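Local structure of CDA peptide synthetase I (Streptomyces coelicolor, 5DU9) at residues A[35-41]-A[379-385]; A[121-125]-A[139-143]; A[427-431]-A[446-450]. The protein belongs to the modular peptide synthetases and is represented here by a condensation domain, a two-lobed fold of mixed sheets packed against helices. The protein carries 1 engineered substitution. All coordinates share one frame; numbering follows the deposited sequence.

Interaction 1 of 3, residues A[35-41]-A[379-385]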
ATOM      1  N   GLY A  35      -7.903   0.046   2.451  1.00 15.33           N
ATOM      2  CA  GLY A  35      -8.767  -0.384   1.376  1.00 17.87           C
ATOM      3  C   GLY A  35      -8.326   0.021  -0.008  1.00 18.58           C
ATOM      4  O   GLY A  35      -7.459   0.876  -0.196  1.00 16.61           O
ATOM      5  N   SER A  36      -8.949  -0.622  -0.987  1.00 15.73           N
ATOM      6  CA  SER A  36      -8.767  -0.282  -2.386  1.00 14.76           C
ATOM      7  C   SER A  36     -10.061  -0.637  -3.087  1.00 15.50           C
ATOM      8  O   SER A  36     -10.979  -1.169  -2.462  1.00 15.17           O
ATOM      9  CB  SER A  36      -7.593  -1.037  -3.004  1.00 15.47           C
ATOM     10  OG  SER A  36      -7.857  -2.430  -3.032  1.00 19.22           O
ATOM     11  N   CYS A  37     -10.141  -0.356  -4.379  1.00 16.30           N
ATOM     12  CA  CYS A  37     -11.293  -0.783  -5.154  1.00 17.66           C
ATOM     13  C   CYS A  37     -10.906  -1.041  -6.599  1.00 22.74           C
ATOM     14  O   CYS A  37      -9.819  -0.661  -7.029  1.00 20.41           O
ATOM     15  CB  CYS A  37     -12.413   0.259  -5.085  1.00 18.88           C
ATOM     16  SG  CYS A  37     -12.034   1.842  -5.870  1.00 23.79           S
ATOM     17  N   LEU A  38     -11.794  -1.720  -7.322  1.00 18.79           N
ATOM     18  CA  LEU A  38     -11.668  -1.902  -8.763  1.00 17.03           C
ATOM     19  C   LEU A  38     -12.745  -1.101  -9.468  1.00 23.01           C
ATOM     20  O   LEU A  38     -13.926  -1.240  -9.159  1.00 18.73           O
ATOM     21  CB  LEU A  38     -11.805  -3.374  -9.162  1.00 19.52           C
ATOM     22  CG  LEU A  38     -10.764  -4.395  -8.713  1.00 18.82           C
ATOM     23  CD1 LEU A  38     -11.161  -5.763  -9.239  1.00 26.64           C
ATOM     24  CD2 LEU A  38      -9.367  -4.023  -9.187  1.00 23.61           C
ATOM     25  N   GLU A  39     -12.334  -0.261 -10.411  1.00 20.14           N
ATOM     26  CA  GLU A  39     -13.273   0.404 -11.294  1.00 21.43           C
ATOM     27  C   GLU A  39     -13.498  -0.507 -12.488  1.00 28.32           C
ATOM     28  O   GLU A  39     -12.571  -0.777 -13.250  1.00 26.04           O
ATOM     29  CB  GLU A  39     -12.741   1.770 -11.716  1.00 22.70           C
ATOM     30  CG  GLU A  39     -12.582   2.730 -10.547  1.00 26.46           C
ATOM     31  CD  GLU A  39     -11.982   4.063 -10.950  1.00 36.90           C
ATOM     32  OE1 GLU A  39     -11.267   4.112 -11.973  1.00 44.82           O
ATOM     33  OE2 GLU A  39     -12.230   5.062 -10.243  1.00 42.06           O
ATOM     34  N   ILE A  40     -14.730  -0.986 -12.636  1.00 25.39           N
ATOM     35  CA  ILE A  40     -15.049  -2.032 -13.600  1.00 27.53           C
ATOM     36  C   ILE A  40     -15.965  -1.468 -14.687  1.00 27.70           C
ATOM     37  O   ILE A  40     -16.976  -0.837 -14.389  1.00 25.37           O
ATOM     38  CB  ILE A  40     -15.693  -3.243 -12.890  1.00 24.83           C
ATOM     39  CG1 ILE A  40     -14.704  -3.823 -11.870  1.00 27.50           C
ATOM     40  CG2 ILE A  40     -16.098  -4.315 -13.891  1.00 30.13           C
ATOM     41  CD1 ILE A  40     -15.342  -4.621 -10.754  1.00 25.93           C
ATOM     42  N   ASP A  41     -15.595  -1.700 -15.945  1.00 25.30           N
ATOM     43  CA  ASP A  41     -16.180  -0.970 -17.066  1.00 29.90           C
ATOM     44  C   ASP A  41     -17.390  -1.653 -17.703  1.00 37.30           C
ATOM     45  O   ASP A  41     -17.871  -1.213 -18.746  1.00 40.10           O
ATOM     46  CB  ASP A  41     -15.107  -0.728 -18.139  1.00 32.70           C
ATOM     47  CG  ASP A  41     -14.601  -2.017 -18.771  1.00 40.43           C
ATOM     48  OD1 ASP A  41     -14.955  -3.113 -18.288  1.00 36.30           O
ATOM     49  OD2 ASP A  41     -13.837  -1.931 -19.757  1.00 42.64           O
ATOM     50  N   VAL A 379     -13.529  -5.299 -17.414  1.00 26.27           N
ATOM     51  CA  VAL A 379     -12.167  -5.199 -16.925  1.00 29.27           C
ATOM     52  C   VAL A 379     -12.129  -4.280 -15.711  1.00 25.45           C
ATOM     53  O   VAL A 379     -12.813  -3.263 -15.684  1.00 28.70           O
ATOM     54  CB  VAL A 379     -11.224  -4.668 -18.017  1.00 39.76           C
ATOM     55  CG1 VAL A 379      -9.813  -4.568 -17.500  1.00 35.44           C
ATOM     56  CG2 VAL A 379     -11.272  -5.576 -19.239  1.00 44.66           C
ATOM     57  N   GLY A 380     -11.323  -4.643 -14.717  1.00 23.61           N
ATOM     58  CA  GLY A 380     -11.216  -3.878 -13.486  1.00 27.14           C
ATOM     59  C   GLY A 380      -9.868  -3.208 -13.305  1.00 26.83           C
ATOM     60  O   GLY A 380      -8.823  -3.862 -13.356  1.00 27.91           O
ATOM     61  N   LEU A 381      -9.898  -1.896 -13.084  1.00 19.15           N
ATOM     62  CA  LEU A 381      -8.693  -1.117 -12.819  1.00 21.90           C
ATOM     63  C   LEU A 381      -8.621  -0.749 -11.342  1.00 24.46           C
ATOM     64  O   LEU A 381      -9.545  -0.151 -10.796  1.00 24.68           O
ATOM     65  CB  LEU A 381      -8.669   0.146 -13.680  1.00 25.86           C
ATOM     66  CG  LEU A 381      -8.724  -0.076 -15.193  1.00 32.31           C
ATOM     67  CD1 LEU A 381      -8.705   1.257 -15.924  1.00 34.12           C
ATOM     68  CD2 LEU A 381      -7.574  -0.960 -15.663  1.00 38.79           C
ATOM     69  N   MET A 382      -7.519  -1.109 -10.698  1.00 22.81           N
ATOM     70  CA  MET A 382      -7.392  -0.916  -9.258  1.00 23.18           C
ATOM     71  C   MET A 382      -7.085   0.537  -8.918  1.00 22.12           C
ATOM     72  O   MET A 382      -6.321   1.199  -9.619  1.00 29.78           O
ATOM     73  CB  MET A 382      -6.296  -1.827  -8.698  1.00 23.94           C
ATOM     74  CG  MET A 382      -6.127  -1.749  -7.184  1.00 28.10           C
ATOM     75  SD  MET A 382      -5.031  -3.043  -6.565  1.00 40.60           S
ATOM     76  CE  MET A 382      -4.667  -2.418  -4.925  1.00 33.90           C
ATOM     77  N   ARG A 383      -7.695   1.034  -7.848  1.00 21.36           N
ATOM     78  CA  ARG A 383      -7.271   2.302  -7.275  1.00 23.31           C
ATOM     79  C   ARG A 383      -7.296   2.222  -5.757  1.00 23.92           C
ATOM     80  O   ARG A 383      -8.108   1.512  -5.156  1.00 23.50           O
ATOM     81  CB  ARG A 383      -8.128   3.470  -7.783  1.00 35.18           C
ATOM     82  CG  ARG A 383      -9.499   3.656  -7.154  1.00 41.58           C
ATOM     83  CD  ARG A 383     -10.038   5.039  -7.516  1.00 40.74           C
ATOM     84  NE  ARG A 383     -11.464   5.198  -7.230  1.00 41.60           N
ATOM     85  CZ  ARG A 383     -11.970   5.844  -6.179  1.00 32.38           C
ATOM     86  NH1 ARG A 383     -11.178   6.413  -5.276  1.00 53.57           N
ATOM     87  NH2 ARG A 383     -13.285   5.922  -6.031  1.00 39.18           N
ATOM     88  N   SER A 384      -6.373   2.952  -5.153  1.00 20.86           N
ATOM     89  CA  SER A 384      -6.202   2.944  -3.710  1.00 20.41           C
ATOM     90  C   SER A 384      -7.290   3.775  -3.040  1.00 20.84           C
ATOM     91  O   SER A 384      -7.718   4.797  -3.576  1.00 21.72           O
ATOM     92  CB  SER A 384      -4.812   3.478  -3.353  1.00 20.25           C
ATOM     93  OG  SER A 384      -4.589   3.447  -1.957  1.00 19.00           O
ATOM     94  N   ILE A 385      -7.753   3.321  -1.879  1.00 18.80           N
ATOM     95  CA  ILE A 385      -8.712   4.084  -1.080  1.00 17.22           C
ATOM     96  C   ILE A 385      -8.007   4.632   0.153  1.00 19.98           C
ATOM     97  O   ILE A 385      -8.130   5.813   0.474  1.00 25.18           O
ATOM     98  CB  ILE A 385      -9.931   3.225  -0.664  1.00 21.70           C
ATOM     99  CG1 ILE A 385     -10.750   2.821  -1.896  1.00 23.72           C
ATOM    100  CG2 ILE A 385     -10.815   3.970   0.332  1.00 25.23           C
ATOM    101  CD1 ILE A 385     -11.359   3.985  -2.673  1.00 24.65           C
TER
HETATM  102  O   HOH W   1      -4.582   0.960  -0.844  1.00 21.14           O
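Cys37 and Arg383 meet through matching first torsions: each branch sits between its own backbone N and carbonyl carbon (chi1 66° and 79°), which lays Cys37 SG 3.4 Å from Arg383 CG and over one face of the guanidinium. Two residues along the strand, on the same face, the extended Glu39 crosses Arg383 at about a right angle. Its OE2 stands 3.1 Å from Arg383 NE, a salt bridge whose hydrogen bond is weak, the two flat groups being turned 62° apart; Gln119 takes NH1. Underneath runs an antiparallel ladder, Cys37 pairing with Arg383 and Glu39 with Leu381, both hydrogen-bonded pairs. It places strand 379-384, more than 300 residues on, beside strand 33-40 in the six-stranded sheet, an arrangement consistent with the crossover known in condensation domains, where a late segment completes the sheet of the N-terminal lobe. On the other face of the sheet, Leu38 CD2 lies 3.8 Å from Met382 CB, while Met382 CE reaches Ser36 OG at 3.7 Å, a hydroxyl hydrogen-bonded to Tyr170. Asp41 OD1 receives Val379 N at 2.8 Å from above its carboxylate plane. At the other end Ile385 N and a water, which also donates to Ser384 OG, share Gly35 O.

Interaction 2 of 3, residues A[121-125]-A[139-143]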
ATOM      1  N   TRP A 121     -19.615   5.950   0.968  1.00 23.11           N
ATOM      2  CA  TRP A 121     -19.892   4.649   1.573  1.00 23.61           C
ATOM      3  C   TRP A 121     -18.604   3.975   2.028  1.00 19.40           C
ATOM      4  O   TRP A 121     -18.531   3.426   3.131  1.00 21.93           O
ATOM      5  CB  TRP A 121     -20.633   3.739   0.589  1.00 23.96           C
ATOM      6  CG  TRP A 121     -21.288   2.562   1.249  1.00 23.44           C
ATOM      7  CD1 TRP A 121     -22.602   2.447   1.597  1.00 22.88           C
ATOM      8  CD2 TRP A 121     -20.658   1.339   1.650  1.00 20.45           C
ATOM      9  NE1 TRP A 121     -22.831   1.227   2.187  1.00 22.87           N
ATOM     10  CE2 TRP A 121     -21.654   0.532   2.235  1.00 21.38           C
ATOM     11  CE3 TRP A 121     -19.351   0.851   1.574  1.00 18.37           C
ATOM     12  CZ2 TRP A 121     -21.382  -0.740   2.734  1.00 21.42           C
ATOM     13  CZ3 TRP A 121     -19.086  -0.409   2.076  1.00 19.83           C
ATOM     14  CH2 TRP A 121     -20.096  -1.189   2.648  1.00 20.73           C
ATOM     15  N   MET A 122     -17.588   4.016   1.170  1.00 18.61           N
ATOM     16  CA  MET A 122     -16.309   3.392   1.477  1.00 18.53           C
ATOM     17  C   MET A 122     -15.623   4.099   2.646  1.00 16.44           C
ATOM     18  O   MET A 122     -15.026   3.452   3.504  1.00 20.82           O
ATOM     19  CB  MET A 122     -15.404   3.398   0.242  1.00 16.87           C
ATOM     20  CG  MET A 122     -15.900   2.497  -0.881  1.00 15.70           C
ATOM     21  SD  MET A 122     -14.778   2.398  -2.291  1.00 18.32           S
ATOM     22  CE  MET A 122     -14.972   4.022  -3.012  1.00 21.15           C
ATOM     23  N   ASP A 123     -15.715   5.423   2.682  1.00 18.31           N
ATOM     24  CA  ASP A 123     -15.122   6.197   3.768  1.00 20.82           C
ATOM     25  C   ASP A 123     -15.761   5.847   5.110  1.00 22.93           C
ATOM     26  O   ASP A 123     -15.077   5.731   6.125  1.00 26.76           O
ATOM     27  CB  ASP A 123     -15.266   7.696   3.504  1.00 21.68           C
ATOM     28  CG  ASP A 123     -14.391   8.179   2.368  1.00 32.52           C
ATOM     29  OD1 ASP A 123     -13.403   7.491   2.038  1.00 29.33           O
ATOM     30  OD2 ASP A 123     -14.686   9.256   1.812  1.00 35.75           O
ATOM     31  N   ARG A 124     -17.077   5.680   5.111  1.00 19.46           N
ATOM     32  CA  ARG A 124     -17.789   5.334   6.331  1.00 21.43           C
ATOM     33  C   ARG A 124     -17.482   3.895   6.751  1.00 19.34           C
ATOM     34  O   ARG A 124     -17.403   3.590   7.937  1.00 21.41           O
ATOM     35  CB  ARG A 124     -19.289   5.544   6.141  1.00 26.64           C
ATOM     36  CG  ARG A 124     -19.659   7.011   5.984  1.00 32.00           C
ATOM     37  CD  ARG A 124     -21.099   7.202   5.543  1.00 40.35           C
ATOM     38  NE  ARG A 124     -22.047   6.871   6.602  1.00 35.07           N
ATOM     39  CZ  ARG A 124     -22.447   7.719   7.547  1.00 46.40           C
ATOM     40  NH1 ARG A 124     -21.980   8.961   7.584  1.00 46.91           N
ATOM     41  NH2 ARG A 124     -23.316   7.322   8.466  1.00 50.89           N
ATOM     42  N   ASP A 125     -17.293   3.013   5.778  1.00 19.30           N
ATOM     43  CA  ASP A 125     -16.920   1.640   6.093  1.00 20.29           C
ATOM     44  C   ASP A 125     -15.527   1.602   6.710  1.00 19.67           C
ATOM     45  O   ASP A 125     -15.297   0.919   7.709  1.00 20.57           O
ATOM     46  CB  ASP A 125     -16.964   0.757   4.846  1.00 18.22           C
ATOM     47  CG  ASP A 125     -16.649  -0.695   5.156  1.00 18.13           C
ATOM     48  OD1 ASP A 125     -17.583  -1.439   5.520  1.00 23.27           O
ATOM     49  OD2 ASP A 125     -15.466  -1.082   5.058  1.00 23.29           O
ATOM     50  N   SER A 139     -14.249  -6.338   4.377  1.00 15.93           N
ATOM     51  CA  SER A 139     -15.558  -5.813   4.036  1.00 17.37           C
ATOM     52  C   SER A 139     -15.618  -5.676   2.521  1.00 16.12           C
ATOM     53  O   SER A 139     -14.713  -5.104   1.919  1.00 18.49           O
ATOM     54  CB  SER A 139     -15.791  -4.467   4.726  1.00 17.47           C
ATOM     55  OG  SER A 139     -17.065  -3.935   4.420  1.00 22.40           O
ATOM     56  N   HIS A 140     -16.675  -6.210   1.916  1.00 17.90           N
ATOM     57  CA  HIS A 140     -16.777  -6.286   0.463  1.00 15.90           C
ATOM     58  C   HIS A 140     -18.085  -5.695  -0.029  1.00 18.48           C
ATOM     59  O   HIS A 140     -19.155  -6.016   0.487  1.00 19.00           O
ATOM     60  CB  HIS A 140     -16.664  -7.738  -0.002  1.00 19.79           C
ATOM     61  CG  HIS A 140     -15.421  -8.427   0.464  1.00 18.14           C
ATOM     62  ND1 HIS A 140     -14.373  -8.723  -0.382  1.00 19.23           N
ATOM     63  CD2 HIS A 140     -15.054  -8.874   1.688  1.00 18.86           C
ATOM     64  CE1 HIS A 140     -13.418  -9.327   0.301  1.00 19.55           C
ATOM     65  NE2 HIS A 140     -13.805  -9.428   1.559  1.00 18.29           N
ATOM     66  N   ALA A 141     -17.992  -4.833  -1.035  1.00 16.81           N
ATOM     67  CA  ALA A 141     -19.185  -4.264  -1.648  1.00 19.92           C
ATOM     68  C   ALA A 141     -19.016  -4.106  -3.150  1.00 20.72           C
ATOM     69  O   ALA A 141     -17.968  -3.673  -3.626  1.00 20.63           O
ATOM     70  CB  ALA A 141     -19.518  -2.922  -1.015  1.00 20.23           C
ATOM     71  N   LEU A 142     -20.062  -4.476  -3.881  1.00 19.58           N
ATOM     72  CA  LEU A 142     -20.148  -4.225  -5.310  1.00 24.91           C
ATOM     73  C   LEU A 142     -21.124  -3.083  -5.531  1.00 23.51           C
ATOM     74  O   LEU A 142     -22.291  -3.183  -5.158  1.00 23.53           O
ATOM     75  CB  LEU A 142     -20.608  -5.475  -6.064  1.00 24.10           C
ATOM     76  CG  LEU A 142     -20.779  -5.313  -7.578  1.00 28.03           C
ATOM     77  CD1 LEU A 142     -19.426  -5.133  -8.256  1.00 27.54           C
ATOM     78  CD2 LEU A 142     -21.530  -6.495  -8.168  1.00 28.97           C
ATOM     79  N   PHE A 143     -20.637  -1.992  -6.110  1.00 20.76           N
ATOM     80  CA  PHE A 143     -21.492  -0.868  -6.464  1.00 25.14           C
ATOM     81  C   PHE A 143     -21.869  -0.933  -7.937  1.00 25.33           C
ATOM     82  O   PHE A 143     -21.021  -1.208  -8.782  1.00 25.95           O
ATOM     83  CB  PHE A 143     -20.796   0.462  -6.176  1.00 22.91           C
ATOM     84  CG  PHE A 143     -20.473   0.684  -4.729  1.00 20.28           C
ATOM     85  CD1 PHE A 143     -21.377   1.323  -3.896  1.00 22.85           C
ATOM     86  CD2 PHE A 143     -19.261   0.269  -4.203  1.00 18.73           C
ATOM     87  CE1 PHE A 143     -21.079   1.536  -2.566  1.00 24.32           C
ATOM     88  CE2 PHE A 143     -18.961   0.481  -2.872  1.00 22.75           C
ATOM     89  CZ  PHE A 143     -19.871   1.117  -2.055  1.00 20.96           C
TER
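The indole of Trp121 offers a face to the edge of Phe143, an offset edge-to-face pair with the five-membered ring and the phenyl centroids 5.5 Å apart and the planes at 77°. Relative to the phenyl ring, Trp121 CG lies in its plane, at the edge, and Phe143 CZ does the touching, 3.7 Å from Trp121 CE3. The benzo end of the same indole meets other neighbours: CZ3 approaches Ala141 CB obliquely at 4.0 Å, and Ser139 OG stands at the rim, near the indole plane. With chi1 at -163°, which sets CG opposite the backbone N, the indole of Trp121 swings from the helix across the strand and spans three alternate residues, Ser139, Ala141 and Phe143, all on one face of the sheet. Met122 adds its CG beside Phe143 CE2, at 4.2 Å.

One turn on from Trp121, the contact becomes polar. Ser139 OG donates to Asp125 OD1 over 2.8 Å, arriving from above the carboxylate plane, 35° out of it. The other oxygen, Asp125 OD2, is held by Tyr153 OH and by a salt bridge to Arg33, so the carboxylate is gripped at both oxygens and its charge is probably partly offset by Arg33.

Helix 114-126 and strand 138-146 are consecutive elements of a beta-alpha-beta unit that begins with strand 103-107, and the helix segment runs nearly antiparallel to the strand it covers. Trp121 and Phe143 also lean on Ile106 of strand 103-107, whereas Met122 reaches the other way to Leu151 and Tyr153 of strand 149-157. The helix thereby bridges three adjacent strands of the sheet, while His140 and Leu142 point to the other face of the sheet, where helix 46-58 packs.

Interaction 3 of 3, residues A[427-431]-A[446-450]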
ATOM      1  N   ARG A 427       0.921  21.102  -6.666  1.00 19.15           N
ATOM      2  CA  ARG A 427       2.236  21.738  -6.681  1.00 20.29           C
ATOM      3  C   ARG A 427       3.337  20.718  -6.933  1.00 22.10           C
ATOM      4  O   ARG A 427       4.257  20.954  -7.721  1.00 20.19           O
ATOM      5  CB  ARG A 427       2.501  22.459  -5.361  1.00 23.62           C
ATOM      6  CG  ARG A 427       3.761  23.305  -5.371  1.00 30.22           C
ATOM      7  CD  ARG A 427       4.000  23.959  -4.022  1.00 34.61           C
ATOM      8  NE  ARG A 427       2.847  24.740  -3.588  1.00 39.49           N
ATOM      9  CZ  ARG A 427       2.587  25.062  -2.324  1.00 47.19           C
ATOM     10  NH1 ARG A 427       3.397  24.666  -1.349  1.00 52.53           N
ATOM     11  NH2 ARG A 427       1.510  25.777  -2.032  1.00 35.01           N
ATOM     12  N   PHE A 428       3.244  19.579  -6.255  1.00 17.03           N
ATOM     13  CA  PHE A 428       4.251  18.544  -6.401  1.00 15.89           C
ATOM     14  C   PHE A 428       4.274  17.980  -7.815  1.00 15.33           C
ATOM     15  O   PHE A 428       5.334  17.847  -8.417  1.00 15.99           O
ATOM     16  CB  PHE A 428       4.018  17.408  -5.409  1.00 15.42           C
ATOM     17  CG  PHE A 428       4.736  16.150  -5.777  1.00 14.79           C
ATOM     18  CD1 PHE A 428       6.119  16.088  -5.724  1.00 14.79           C
ATOM     19  CD2 PHE A 428       4.037  15.035  -6.192  1.00 15.30           C
ATOM     20  CE1 PHE A 428       6.785  14.942  -6.077  1.00 12.94           C
ATOM     21  CE2 PHE A 428       4.702  13.880  -6.541  1.00 17.27           C
ATOM     22  CZ  PHE A 428       6.079  13.836  -6.485  1.00 15.48           C
ATOM     23  N   VAL A 429       3.102  17.645  -8.348  1.00 17.31           N
ATOM     24  CA  VAL A 429       3.040  17.037  -9.672  1.00 15.10           C
ATOM     25  C   VAL A 429       3.568  17.999 -10.743  1.00 16.11           C
ATOM     26  O   VAL A 429       4.214  17.563 -11.698  1.00 18.18           O
ATOM     27  CB  VAL A 429       1.603  16.588 -10.028  1.00 18.58           C
ATOM     28  CG1 VAL A 429       1.504  16.172 -11.496  1.00 33.93           C
ATOM     29  CG2 VAL A 429       1.178  15.429  -9.137  1.00 17.87           C
ATOM     30  N   ARG A 430       3.311  19.296 -10.586  1.00 17.09           N
ATOM     31  CA  ARG A 430       3.821  20.281 -11.539  1.00 19.36           C
ATOM     32  C   ARG A 430       5.350  20.328 -11.497  1.00 19.50           C
ATOM     33  O   ARG A 430       6.012  20.363 -12.535  1.00 19.45           O
ATOM     34  CB  ARG A 430       3.241  21.671 -11.259  1.00 19.43           C
ATOM     35  CG  ARG A 430       3.829  22.769 -12.145  1.00 31.28           C
ATOM     36  CD  ARG A 430       3.085  24.090 -11.996  1.00 44.14           C
ATOM     37  NE  ARG A 430       2.905  24.473 -10.599  1.00 45.50           N
ATOM     38  CZ  ARG A 430       2.436  25.650 -10.196  1.00 43.59           C
ATOM     39  NH1 ARG A 430       2.100  26.579 -11.083  1.00 36.90           N
ATOM     40  NH2 ARG A 430       2.307  25.903  -8.901  1.00 50.78           N
ATOM     41  N   PHE A 431       5.909  20.321 -10.291  1.00 16.78           N
ATOM     42  CA  PHE A 431       7.358  20.348 -10.122  1.00 16.56           C
ATOM     43  C   PHE A 431       7.987  19.062 -10.662  1.00 15.50           C
ATOM     44  O   PHE A 431       8.980  19.107 -11.390  1.00 16.46           O
ATOM     45  CB  PHE A 431       7.711  20.547  -8.645  1.00 20.93           C
ATOM     46  CG  PHE A 431       9.164  20.863  -8.393  1.00 18.15           C
ATOM     47  CD1 PHE A 431       9.742  22.008  -8.917  1.00 17.86           C
ATOM     48  CD2 PHE A 431       9.941  20.026  -7.609  1.00 18.78           C
ATOM     49  CE1 PHE A 431      11.077  22.306  -8.672  1.00 21.92           C
ATOM     50  CE2 PHE A 431      11.269  20.321  -7.362  1.00 16.58           C
ATOM     51  CZ  PHE A 431      11.835  21.461  -7.894  1.00 17.54           C
ATOM     52  N   VAL A 446      15.439  25.281 -10.853  1.00 21.55           N
ATOM     53  CA  VAL A 446      14.086  25.000 -11.326  1.00 20.99           C
ATOM     54  C   VAL A 446      13.080  25.750 -10.459  1.00 25.25           C
ATOM     55  O   VAL A 446      13.097  25.641  -9.233  1.00 23.56           O
ATOM     56  CB  VAL A 446      13.763  23.488 -11.305  1.00 21.47           C
ATOM     57  CG1 VAL A 446      12.321  23.233 -11.739  1.00 22.31           C
ATOM     58  CG2 VAL A 446      14.710  22.728 -12.206  1.00 23.11           C
ATOM     59  N   ALA A 447      12.204  26.514 -11.101  1.00 23.96           N
ATOM     60  CA  ALA A 447      11.215  27.297 -10.378  1.00 27.63           C
ATOM     61  C   ALA A 447      10.183  26.392  -9.717  1.00 31.01           C
ATOM     62  O   ALA A 447       9.503  25.611 -10.383  1.00 28.27           O
ATOM     63  CB  ALA A 447      10.533  28.283 -11.307  1.00 26.44           C
ATOM     64  N   LEU A 448      10.089  26.496  -8.398  1.00 22.43           N
ATOM     65  CA  LEU A 448       9.036  25.836  -7.642  1.00 21.84           C
ATOM     66  C   LEU A 448       7.949  26.866  -7.369  1.00 27.74           C
ATOM     67  O   LEU A 448       8.133  27.784  -6.568  1.00 24.34           O
ATOM     68  CB  LEU A 448       9.583  25.243  -6.342  1.00 22.20           C
ATOM     69  CG  LEU A 448       8.565  24.665  -5.356  1.00 22.90           C
ATOM     70  CD1 LEU A 448       7.780  23.514  -5.972  1.00 21.63           C
ATOM     71  CD2 LEU A 448       9.268  24.210  -4.088  1.00 25.67           C
ATOM     72  N   LEU A 449       6.826  26.718  -8.066  1.00 27.21           N
ATOM     73  CA  LEU A 449       5.744  27.691  -8.015  1.00 24.94           C
ATOM     74  C   LEU A 449       4.680  27.250  -7.021  1.00 28.07           C
ATOM     75  O   LEU A 449       4.342  26.073  -6.953  1.00 33.06           O
ATOM     76  CB  LEU A 449       5.138  27.872  -9.409  1.00 26.84           C
ATOM     77  CG  LEU A 449       6.144  28.227 -10.508  1.00 31.22           C
ATOM     78  CD1 LEU A 449       5.500  28.135 -11.879  1.00 37.93           C
ATOM     79  CD2 LEU A 449       6.723  29.619 -10.278  1.00 28.73           C
ATOM     80  N   THR A 450       4.151  28.196  -6.253  1.00 29.08           N
ATOM     81  CA  THR A 450       3.202  27.872  -5.193  1.00 35.07           C
ATOM     82  C   THR A 450       1.795  27.662  -5.747  1.00 48.41           C
ATOM     83  O   THR A 450       1.567  27.764  -6.952  1.00 49.92           O
ATOM     84  CB  THR A 450       3.160  28.973  -4.118  1.00 38.98           C
ATOM     85  OG1 THR A 450       2.703  30.201  -4.700  1.00 49.13           O
ATOM     86  CG2 THR A 450       4.539  29.181  -3.511  1.00 45.66           C
TER
HETATM   87  O   HOH W   2       4.912  23.637  -8.666  1.00 33.69           O
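Phe431 and Leu448 cross at about a right angle, so that a methyl group, Leu448 CD1, rests over the aromatic face in a CH-pi contact, 4.2 Å from the ring centroid and 28° off the normal. Val446 comes obliquely to the same ring and is pressed closely against it, its CG1 3.4 Å from Phe431 CE1, and the carbonyl oxygen of Ala447 lies at the ring edge.

Arg430 crosses Leu449 at about a right angle as well, but here the flat group is a guanidinium: Leu449 CB lies over one face, 3.5 Å from Arg430 NH2. A bend in the arginine chain (chi3 49°) turns the group along the loop, where NH2 donates to Thr450 O at 2.8 Å, the oxygen lying in the guanidinium plane. Arg427 takes the third arrangement, side by side with Thr450 and pointing the same way, with Thr450 CB over a face of its guanidinium and its CG against Leu449 O at 3.2 Å.

Between the two arginines a water donates to Arg427 O, 2.9 Å away, and to Leu449 O, and accepts from Arg430 NE, tying helix to loop. All this fastens the last residues of the crystallised fragment along helix 418-437, with Leu448 also touching Phe278 of helix 267-283.

Arg427 NE, by contrast, is buried by the contact and has no partner in the model. The loop is thus held by apolar packing at Phe431 and by the Arg430 bond to Thr450 O and the shared water at its far end; Thr450 O, at the end of the construct, probably helps to offset the charge of Arg430.

Interactions 1 and 2 serve the same six-stranded sheet, one pairing two of its strands and the other laying a helix on it. They touch: Met122 CE of interaction 2 packs 3.6 Å from Ile385 CD1 of interaction 1, and Met122 SD approaches Cys37 CB. Both are partly buried, yet interaction 1 rests on a backbone ladder edged by ionic groups, whereas interaction 2 relies on aromatic packing with one polar bond. Interaction 3 is a surface contact, its centre about 29 Å from that of interaction 1 and 35 Å from that of interaction 2; there Phe431 packs on Leu448 and Val446, while arginines, main-chain oxygens and a water hold the exposed end.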